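Probable porin (PDB 4FT6) forms an outer-membrane beta-barrel porin of the OprD family, probably providing a channel for small solutes to cross the outer membrane. Local coordinates at residues G18-Y23 with R126-L131; G44-A49 with I65-L70. All blocks are in the same frame, centred on the assembly; numbering follows the deposited sequence.

Contact 1 of 2, residues G18-Y23 with R126-L131. With C8E ((hydroxyethyloxy)tri(ethyloxy)octane), chain C.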
ATOM      1  N   GLY A  18      -7.638   2.470 -16.500  1.00 73.93           N
ATOM      2  CA  GLY A  18      -6.679   3.329 -15.831  1.00 61.70           C
ATOM      3  C   GLY A  18      -5.365   3.369 -16.583  1.00 62.03           C
ATOM      4  O   GLY A  18      -4.801   2.323 -16.942  1.00 64.96           O
ATOM      5  N   LEU A  19      -4.878   4.579 -16.823  1.00 56.54           N
ATOM      6  CA  LEU A  19      -3.636   4.778 -17.552  1.00 59.82           C
ATOM      7  C   LEU A  19      -2.606   5.385 -16.612  1.00 63.77           C
ATOM      8  O   LEU A  19      -2.871   6.393 -15.947  1.00 63.65           O
ATOM      9  CB  LEU A  19      -3.863   5.693 -18.756  1.00 63.97           C
ATOM     10  CG  LEU A  19      -4.817   5.178 -19.841  1.00 75.27           C
ATOM     11  CD1 LEU A  19      -5.378   6.338 -20.653  1.00 72.57           C
ATOM     12  CD2 LEU A  19      -4.089   4.205 -20.748  1.00 77.92           C
ATOM     13  N   ARG A  20      -1.437   4.758 -16.543  1.00 65.13           N
ATOM     14  CA  ARG A  20      -0.350   5.274 -15.726  1.00 63.95           C
ATOM     15  C   ARG A  20       0.958   5.252 -16.511  1.00 66.07           C
ATOM     16  O   ARG A  20       1.476   4.178 -16.833  1.00 62.09           O
ATOM     17  CB  ARG A  20      -0.215   4.462 -14.427  1.00 56.01           C
ATOM     18  CG  ARG A  20       0.977   4.846 -13.542  1.00 51.45           C
ATOM     19  CD  ARG A  20       0.987   4.017 -12.262  1.00 54.21           C
ATOM     20  NE  ARG A  20      -0.232   4.216 -11.469  1.00 54.96           N
ATOM     21  CZ  ARG A  20      -0.604   3.457 -10.439  1.00 52.13           C
ATOM     22  NH1 ARG A  20       0.142   2.421 -10.068  1.00 47.96           N
ATOM     23  NH2 ARG A  20      -1.729   3.734  -9.778  1.00 46.07           N
ATOM     24  N   ASN A  21       1.476   6.442 -16.824  1.00 65.26           N
ATOM     25  CA  ASN A  21       2.802   6.573 -17.415  1.00 65.23           C
ATOM     26  C   ASN A  21       3.787   6.895 -16.306  1.00 64.85           C
ATOM     27  O   ASN A  21       3.606   7.877 -15.581  1.00 65.08           O
ATOM     28  CB  ASN A  21       2.835   7.684 -18.461  1.00 64.06           C
ATOM     29  CG  ASN A  21       4.100   7.654 -19.289  1.00 67.95           C
ATOM     30  OD1 ASN A  21       5.118   8.258 -18.921  1.00 71.01           O
ATOM     31  ND2 ASN A  21       4.056   6.935 -20.408  1.00 63.85           N
ATOM     32  N   LEU A  22       4.826   6.077 -16.160  1.00 64.64           N
ATOM     33  CA  LEU A  22       5.693   6.193 -14.990  1.00 64.99           C
ATOM     34  C   LEU A  22       7.166   6.229 -15.360  1.00 65.38           C
ATOM     35  O   LEU A  22       7.660   5.338 -16.062  1.00 66.29           O
ATOM     36  CB  LEU A  22       5.437   5.023 -14.038  1.00 63.42           C
ATOM     37  CG  LEU A  22       6.141   5.044 -12.685  1.00 63.24           C
ATOM     38  CD1 LEU A  22       5.998   6.416 -12.084  1.00 57.51           C
ATOM     39  CD2 LEU A  22       5.506   4.001 -11.769  1.00 62.00           C
ATOM     40  N   TYR A  23       7.855   7.267 -14.888  1.00 61.11           N
ATOM     41  CA  TYR A  23       9.304   7.332 -14.984  1.00 61.67           C
ATOM     42  C   TYR A  23       9.846   7.183 -13.564  1.00 63.67           C
ATOM     43  O   TYR A  23       9.468   7.940 -12.669  1.00 63.84           O
ATOM     44  CB  TYR A  23       9.767   8.657 -15.607  1.00 67.27           C
ATOM     45  CG  TYR A  23      11.263   8.865 -15.485  1.00 69.90           C
ATOM     46  CD1 TYR A  23      12.138   8.293 -16.392  1.00 71.35           C
ATOM     47  CD2 TYR A  23      11.797   9.610 -14.450  1.00 65.75           C
ATOM     48  CE1 TYR A  23      13.505   8.469 -16.272  1.00 70.81           C
ATOM     49  CE2 TYR A  23      13.167   9.786 -14.323  1.00 66.63           C
ATOM     50  CZ  TYR A  23      14.012   9.215 -15.235  1.00 67.35           C
ATOM     51  OH  TYR A  23      15.367   9.388 -15.110  1.00 66.73           O
ATOM     52  N   ARG A 126      -2.698  -4.132  -0.049  1.00 49.63           N
ATOM     53  CA  ARG A 126      -2.096  -4.391  -1.369  1.00 54.93           C
ATOM     54  C   ARG A 126      -1.188  -3.237  -1.829  1.00 54.42           C
ATOM     55  O   ARG A 126      -1.553  -2.067  -1.720  1.00 49.63           O
ATOM     56  CB  ARG A 126      -3.149  -4.775  -2.438  1.00 60.50           C
ATOM     57  CG  ARG A 126      -4.104  -3.676  -2.927  1.00 56.51           C
ATOM     58  CD  ARG A 126      -3.529  -2.874  -4.083  1.00 57.30           C
ATOM     59  NE  ARG A 126      -3.662  -1.453  -3.776  1.00 69.48           N
ATOM     60  CZ  ARG A 126      -4.543  -0.652  -4.355  1.00 70.99           C
ATOM     61  NH1 ARG A 126      -5.342  -1.122  -5.303  1.00 75.79           N
ATOM     62  NH2 ARG A 126      -4.613   0.615  -3.999  1.00 61.42           N
ATOM     63  N   ASN A 127      -0.005  -3.564  -2.335  1.00 52.82           N
ATOM     64  CA  ASN A 127       0.902  -2.530  -2.814  1.00 55.29           C
ATOM     65  C   ASN A 127       0.470  -1.883  -4.135  1.00 56.09           C
ATOM     66  O   ASN A 127       0.096  -2.582  -5.073  1.00 58.90           O
ATOM     67  CB  ASN A 127       2.299  -3.112  -3.008  1.00 61.09           C
ATOM     68  CG  ASN A 127       3.341  -2.040  -3.273  1.00 65.88           C
ATOM     69  OD1 ASN A 127       3.489  -1.549  -4.402  1.00 61.62           O
ATOM     70  ND2 ASN A 127       4.064  -1.667  -2.228  1.00 62.83           N
ATOM     71  N   ASP A 128       0.543  -0.555  -4.218  1.00 51.72           N
ATOM     72  CA  ASP A 128       0.348   0.147  -5.490  1.00 50.87           C
ATOM     73  C   ASP A 128       1.451   1.194  -5.741  1.00 51.16           C
ATOM     74  O   ASP A 128       1.196   2.282  -6.273  1.00 44.15           O
ATOM     75  CB  ASP A 128      -1.047   0.788  -5.585  1.00 52.16           C
ATOM     76  CG  ASP A 128      -1.339   1.341  -6.980  1.00 67.33           C
ATOM     77  OD1 ASP A 128      -0.748   0.814  -7.956  1.00 67.30           O
ATOM     78  OD2 ASP A 128      -2.121   2.311  -7.101  1.00 72.85           O
ATOM     79  N   GLY A 129       2.685   0.853  -5.378  1.00 50.37           N
ATOM     80  CA  GLY A 129       3.782   1.806  -5.472  1.00 43.29           C
ATOM     81  C   GLY A 129       4.606   1.792  -6.750  1.00 59.96           C
ATOM     82  O   GLY A 129       5.693   2.361  -6.766  1.00 67.47           O
ATOM     83  N   ARG A 130       4.116   1.150  -7.814  1.00 63.33           N
ATOM     84  CA  ARG A 130       4.799   1.189  -9.107  1.00 48.76           C
ATOM     85  C   ARG A 130       3.817   1.325 -10.275  1.00 56.37           C
ATOM     86  O   ARG A 130       2.932   2.182 -10.266  1.00 58.71           O
ATOM     87  CB  ARG A 130       5.663  -0.061  -9.311  1.00 48.33           C
ATOM     88  CG  ARG A 130       6.842  -0.229  -8.371  1.00 51.99           C
ATOM     89  CD  ARG A 130       7.875   0.875  -8.551  1.00 58.21           C
ATOM     90  NE  ARG A 130       9.075   0.626  -7.749  1.00 61.50           N
ATOM     91  CZ  ARG A 130       9.223   1.026  -6.492  1.00 57.27           C
ATOM     92  NH1 ARG A 130       8.251   1.702  -5.910  1.00 50.74           N
ATOM     93  NH2 ARG A 130      10.339   0.759  -5.823  1.00 56.81           N
ATOM     94  N   LEU A 131       3.978   0.469 -11.280  1.00 58.96           N
ATOM     95  CA  LEU A 131       3.190   0.574 -12.498  1.00 64.66           C
ATOM     96  C   LEU A 131       1.786  -0.028 -12.359  1.00 68.69           C
ATOM     97  O   LEU A 131       0.789   0.570 -12.770  1.00 74.40           O
ATOM     98  CB  LEU A 131       3.941  -0.093 -13.662  1.00 64.20           C
ATOM     99  CG  LEU A 131       3.451   0.234 -15.083  1.00 62.11           C
ATOM    100  CD1 LEU A 131       3.794   1.668 -15.462  1.00 60.42           C
ATOM    101  CD2 LEU A 131       4.003  -0.735 -16.103  1.00 58.01           C
TER
HETATM  102  C3  C8E C 402      15.377   8.169 -21.641  1.00 90.74           C
HETATM  103  C4  C8E C 402      13.970   8.594 -22.042  1.00 89.69           C
HETATM  104  C5  C8E C 402      13.023   8.522 -20.849  1.00 90.28           C
HETATM  105  C6  C8E C 402      12.285   9.840 -20.649  1.00 90.90           C
HETATM  106  C7  C8E C 402      10.991   9.672 -19.858  1.00 90.08           C
HETATM  107  C8  C8E C 402      10.408  11.028 -19.472  1.00 93.82           C
HETATM  108  O9  C8E C 402       8.996  11.013 -19.558  1.00 93.20           O
HETATM  109  C10 C8E C 402       8.362  10.820 -18.311  1.00 90.94           C
HETATM  110  C11 C8E C 402       6.901  11.259 -18.391  1.00 91.09           C
HETATM  111  O12 C8E C 402       6.239  11.041 -17.164  1.00 94.45           O
HETATM  112  C13 C8E C 402       5.518  12.178 -16.745  1.00 96.85           C

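Contact 2 of 2, residues G44-A49 with I65-L70. With DMU (decyl-beta-D-maltopyranoside), chain F.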
ATOM      1  N   GLY A  44       1.419   1.726 -18.043  1.00 60.36           N
ATOM      2  CA  GLY A  44       0.544   0.692 -17.521  1.00 59.65           C
ATOM      3  C   GLY A  44      -0.911   0.918 -17.887  1.00 64.77           C
ATOM      4  O   GLY A  44      -1.353   2.069 -18.019  1.00 67.22           O
ATOM      5  N   PHE A  45      -1.648  -0.183 -18.056  1.00 64.73           N
ATOM      6  CA  PHE A  45      -3.077  -0.142 -18.339  1.00 63.47           C
ATOM      7  C   PHE A  45      -3.799  -0.965 -17.295  1.00 66.25           C
ATOM      8  O   PHE A  45      -3.414  -2.104 -17.040  1.00 70.39           O
ATOM      9  CB  PHE A  45      -3.358  -0.754 -19.705  1.00 67.54           C
ATOM     10  CG  PHE A  45      -2.679  -0.042 -20.838  1.00 64.24           C
ATOM     11  CD1 PHE A  45      -1.336  -0.268 -21.116  1.00 64.99           C
ATOM     12  CD2 PHE A  45      -3.380   0.850 -21.629  1.00 65.12           C
ATOM     13  CE1 PHE A  45      -0.701   0.392 -22.153  1.00 65.10           C
ATOM     14  CE2 PHE A  45      -2.751   1.513 -22.677  1.00 66.11           C
ATOM     15  CZ  PHE A  45      -1.410   1.280 -22.937  1.00 67.94           C
ATOM     16  N   LEU A  46      -4.850  -0.406 -16.705  1.00 69.90           N
ATOM     17  CA  LEU A  46      -5.611  -1.127 -15.686  1.00 67.71           C
ATOM     18  C   LEU A  46      -7.092  -1.218 -16.033  1.00 68.21           C
ATOM     19  O   LEU A  46      -7.837  -0.236 -15.913  1.00 66.02           O
ATOM     20  CB  LEU A  46      -5.437  -0.473 -14.320  1.00 63.42           C
ATOM     21  CG  LEU A  46      -6.052  -1.243 -13.152  1.00 65.98           C
ATOM     22  CD1 LEU A  46      -5.522  -2.687 -13.132  1.00 55.51           C
ATOM     23  CD2 LEU A  46      -5.761  -0.500 -11.830  1.00 39.57           C
ATOM     24  N   LEU A  47      -7.512  -2.406 -16.458  1.00 68.27           N
ATOM     25  CA  LEU A  47      -8.896  -2.629 -16.862  1.00 66.91           C
ATOM     26  C   LEU A  47      -9.695  -3.162 -15.686  1.00 64.12           C
ATOM     27  O   LEU A  47      -9.363  -4.207 -15.107  1.00 58.49           O
ATOM     28  CB  LEU A  47      -8.970  -3.631 -18.012  1.00 69.66           C
ATOM     29  CG  LEU A  47     -10.351  -3.778 -18.643  1.00 71.08           C
ATOM     30  CD1 LEU A  47     -10.876  -2.405 -19.042  1.00 71.20           C
ATOM     31  CD2 LEU A  47     -10.289  -4.718 -19.852  1.00 66.51           C
ATOM     32  N   GLN A  48     -10.740  -2.433 -15.323  1.00 62.50           N
ATOM     33  CA  GLN A  48     -11.609  -2.859 -14.238  1.00 60.10           C
ATOM     34  C   GLN A  48     -13.053  -2.802 -14.681  1.00 63.31           C
ATOM     35  O   GLN A  48     -13.584  -1.720 -14.952  1.00 69.34           O
ATOM     36  CB  GLN A  48     -11.405  -1.983 -13.005  1.00 61.00           C
ATOM     37  CG  GLN A  48     -10.143  -2.285 -12.249  1.00 63.24           C
ATOM     38  CD  GLN A  48      -9.985  -1.416 -11.027  1.00 65.67           C
ATOM     39  OE1 GLN A  48      -9.739  -0.213 -11.138  1.00 69.75           O
ATOM     40  NE2 GLN A  48     -10.129  -2.017  -9.848  1.00 65.28           N
ATOM     41  N   ALA A  49     -13.677  -3.975 -14.760  1.00 63.41           N
ATOM     42  CA  ALA A  49     -15.062  -4.088 -15.200  1.00 63.03           C
ATOM     43  C   ALA A  49     -15.889  -4.780 -14.121  1.00 70.68           C
ATOM     44  O   ALA A  49     -15.576  -5.892 -13.690  1.00 68.30           O
ATOM     45  CB  ALA A  49     -15.140  -4.851 -16.492  1.00 57.41           C
ATOM     46  N   ILE A  65     -10.410  -7.878 -13.509  1.00 59.43           N
ATOM     47  CA  ILE A  65      -9.259  -6.991 -13.411  1.00 59.71           C
ATOM     48  C   ILE A  65      -8.232  -7.357 -14.481  1.00 59.20           C
ATOM     49  O   ILE A  65      -7.761  -8.498 -14.547  1.00 61.58           O
ATOM     50  CB  ILE A  65      -8.621  -7.027 -12.010  1.00 62.79           C
ATOM     51  CG1 ILE A  65      -9.683  -6.706 -10.954  1.00 60.20           C
ATOM     52  CG2 ILE A  65      -7.457  -6.044 -11.935  1.00 60.34           C
ATOM     53  CD1 ILE A  65      -9.179  -6.712  -9.526  1.00 61.86           C
ATOM     54  N   GLY A  66      -7.915  -6.398 -15.343  1.00 57.65           N
ATOM     55  CA  GLY A  66      -6.985  -6.639 -16.429  1.00 55.29           C
ATOM     56  C   GLY A  66      -5.785  -5.720 -16.280  1.00 65.50           C
ATOM     57  O   GLY A  66      -5.931  -4.516 -15.985  1.00 58.51           O
ATOM     58  N   GLN A  67      -4.594  -6.279 -16.487  1.00 67.65           N
ATOM     59  CA  GLN A  67      -3.364  -5.502 -16.373  1.00 61.85           C
ATOM     60  C   GLN A  67      -2.500  -5.632 -17.630  1.00 59.30           C
ATOM     61  O   GLN A  67      -2.439  -6.695 -18.247  1.00 58.31           O
ATOM     62  CB  GLN A  67      -2.576  -5.958 -15.143  1.00 58.12           C
ATOM     63  CG  GLN A  67      -3.348  -5.921 -13.840  1.00 62.30           C
ATOM     64  CD  GLN A  67      -2.483  -6.293 -12.648  1.00 60.69           C
ATOM     65  OE1 GLN A  67      -1.374  -5.784 -12.490  1.00 70.24           O
ATOM     66  NE2 GLN A  67      -2.979  -7.190 -11.810  1.00 58.50           N
ATOM     67  N   LEU A  68      -1.830  -4.546 -17.995  1.00 59.45           N
ATOM     68  CA  LEU A  68      -0.861  -4.542 -19.091  1.00 53.43           C
ATOM     69  C   LEU A  68       0.199  -3.488 -18.791  1.00 60.82           C
ATOM     70  O   LEU A  68      -0.121  -2.296 -18.649  1.00 54.64           O
ATOM     71  CB  LEU A  68      -1.548  -4.212 -20.418  1.00 55.78           C
ATOM     72  CG  LEU A  68      -0.688  -4.099 -21.685  1.00 66.44           C
ATOM     73  CD1 LEU A  68       0.144  -5.352 -21.919  1.00 61.85           C
ATOM     74  CD2 LEU A  68      -1.567  -3.833 -22.903  1.00 63.89           C
ATOM     75  N   GLY A  69       1.448  -3.927 -18.654  1.00 64.16           N
ATOM     76  CA  GLY A  69       2.562  -3.008 -18.491  1.00 58.74           C
ATOM     77  C   GLY A  69       3.427  -3.072 -19.741  1.00 65.08           C
ATOM     78  O   GLY A  69       3.660  -4.156 -20.275  1.00 66.62           O
ATOM     79  N   LEU A  70       3.897  -1.923 -20.217  1.00 65.40           N
ATOM     80  CA  LEU A  70       4.732  -1.879 -21.410  1.00 61.29           C
ATOM     81  C   LEU A  70       6.047  -1.177 -21.104  1.00 65.99           C
ATOM     82  O   LEU A  70       6.054  -0.087 -20.502  1.00 67.00           O
ATOM     83  CB  LEU A  70       4.018  -1.141 -22.548  1.00 67.33           C
ATOM     84  CG  LEU A  70       2.717  -1.727 -23.111  1.00 73.68           C
ATOM     85  CD1 LEU A  70       2.266  -0.950 -24.353  1.00 73.87           C
ATOM     86  CD2 LEU A  70       2.867  -3.209 -23.429  1.00 69.55           C
TER
HETATM   87  C1  DMU F 405      -2.632 -14.406 -16.896  1.00 85.38           C
HETATM   88  C2  DMU F 405      -1.713 -15.157 -15.857  1.00 87.35           C
HETATM   89  C3  DMU F 405      -0.595 -16.138 -16.607  1.00101.66           C
HETATM   90  C4  DMU F 405      -0.111 -15.491 -17.957  1.00 77.98           C
HETATM   91  O5  DMU F 405      -1.213 -15.069 -18.702  1.00 86.47           O
HETATM   92  C6  DMU F 405      -1.839 -13.969 -18.096  1.00 84.19           C
HETATM   93  O7  DMU F 405       0.505 -16.662 -15.757  1.00104.46           O
HETATM   94  O16 DMU F 405      -2.610 -13.241 -19.047  1.00 75.83           O
HETATM   95  C18 DMU F 405      -2.042 -12.999 -20.314  1.00 73.12           C
HETATM   96  C19 DMU F 405      -3.037 -12.344 -21.269  1.00 70.25           C
HETATM   97  C22 DMU F 405      -3.780 -11.221 -20.561  1.00 74.79           C
HETATM   98  C25 DMU F 405      -4.990 -10.821 -21.402  1.00 77.27           C
HETATM   99  C28 DMU F 405      -4.866  -9.344 -21.768  1.00 78.90           C
HETATM  100  C31 DMU F 405      -5.790  -8.532 -20.865  1.00 74.88           C
HETATM  101  C34 DMU F 405      -5.108  -7.208 -20.586  1.00 71.95           C
HETATM  102  C37 DMU F 405      -6.127  -6.094 -20.556  1.00 72.29           C
HETATM  103  C40 DMU F 405      -5.492  -4.852 -19.985  1.00 70.04           C
HETATM  104  C43 DMU F 405      -6.220  -3.660 -20.530  1.00 77.52           C
HETATM  105  O49 DMU F 405      -3.169 -13.345 -16.220  1.00 86.43           O
HETATM  106  O55 DMU F 405      -2.425 -15.659 -14.662  1.00 87.91           O
HETATM  107  C57 DMU F 405       0.638 -16.535 -18.694  1.00 73.43           C
HETATM  108  O61 DMU F 405      -0.238 -17.593 -18.891  1.00 81.72           O
HETATM  109  C5  DMU F 405       0.752 -17.384 -13.475  1.00 95.62           C
HETATM  110  C7  DMU F 405       1.718 -18.501 -13.561  1.00101.50           C
HETATM  111  C8  DMU F 405       1.012 -19.752 -14.249  1.00107.11           C
HETATM  112  C9  DMU F 405      -0.560 -19.493 -14.377  1.00125.59           C
HETATM  113  O1  DMU F 405      -0.710 -18.418 -15.214  1.00119.81           O
HETATM  114  C10 DMU F 405      -0.146 -17.271 -14.690  1.00105.25           C
HETATM  115  O2  DMU F 405       1.673 -20.113 -15.533  1.00108.04           O
HETATM  116  O3  DMU F 405      -0.034 -17.519 -12.351  1.00 77.46           O
HETATM  117  O4  DMU F 405       2.297 -18.736 -12.320  1.00 96.29           O
HETATM  118  C11 DMU F 405      -1.408 -20.625 -14.904  1.00127.62           C
HETATM  119  O6  DMU F 405      -2.717 -20.172 -15.042  1.00124.00           O

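Contact 1 of 2, residues G18-Y23 with R126-L131
R20 NH1 is shared by two acceptors of the 126-131 loop: it donates to D128 OD1 at 2.8 Å and to the backbone oxygen R130 O, also at 2.8 Å. The first bond is almost straight, with an N-H...O angle of 176°, and lies in the guanidinium plane; the second is more bent, and NH1 sits above the carbonyl plane of R130. R20 NH2 completes the salt bridge by donating to D128 OD2 at 3.1 Å. Guanidinium and carboxylate therefore meet tip to tip, two nitrogens to two oxygens, each oxygen approached on its syn side and the planes turned 34° apart. The R20 chain runs extended as far as CD, then bends at chi3 (-60°), which brings the guanidinium end-on to D128. This arginine stands on the barrel strand 14-28, whereas its partners belong to a connection between barrel strands that folds into the lumen, consistent with the constricting loop of OprD-family porins. Within that loop, N127 OD1 accepts from G129 N at 2.7 Å in an Asx turn, and the R126 guanidinium lies with one face over D128 CB. Beside the ion pair, L22 CD2 rests 3.5 Å from R130 O and L22 CB meets L131 CD1 at 4.0 Å. The R130 side chain leads elsewhere, its NE bonded to S81 O. On the outer face of strand 18-23, N21 is tied to W41 and Q43, and the detergent C8E runs past N21 and Y23, with its C10 3.7 Å from Y23 CB.

Contact 2 of 2, residues G44-A49 with I65-L70
F45 and L68 stand side by side, pointing the same way off the sheet, with F45 CD1 3.9 Å from L68 CG. With CG anti to its own carbonyl carbon (chi1 -61°), the F45 ring stands up from the sheet and tilts along its own strand toward the G44 end; L68 O lies at its edge. Farther out, L70 crosses the ring at a slant, and its CD1 reaches F45 CE1 at 3.9 Å. L47 shares this face with them. Opposite it, G66 has no side chain, and the decyl tail of the detergent DMU lies there, its C43 3.7 Å from L47 CB and its C40 3.8 Å from G66 C. The apolar side chains and bound detergent mark this as the outer, membrane-facing surface of the barrel; the sugar head of DMU is hydrogen-bonded to L99 N and H167 N. The two strands are the antiparallel arms of a beta hairpin, 170° apart in direction. Between 44-49 and 65-70 the hydrogen-bonded pairs are F45 with L68 and L47 with G66, with four backbone bonds, among them F45 N to L68 O at 2.7 Å. Between them L46 with Q67 is a non-hydrogen-bonded pair, whose side chains turn to the other face and run alongside each other. There L46 CD1, carried by a CG anti to the backbone N, touches Q67 CG at 4.0 Å and I65 CG2 at 4.1 Å. L118 packs on Q48 and I65, while P133 packs on L46 and Q67, covering this inward face with parts of the chain that fold into the barrel.

Overall arrangement
From the N terminus, strand 14-28 supplies the first half of contact 1, and the chain turns back into strand 37-50 and again into strand 58-71. Contact 2 closes there, a short hairpin loop with 15 residues between its segments. The chain then builds further barrel strands before the inward-folded region returns residues 126-131 to the first strand, closing a loop of 102 residues that contains the whole of contact 2. Strands 14-28 and 37-50 are neighbours in the barrel wall, so the contacts adjoin: probable backbone hydrogen bonds link R20 with G44 and G18 with L46, and L131 packs against G44. Contact 2 joins adjacent wall strands; contact 1 fastens the lumenal loop to the wall.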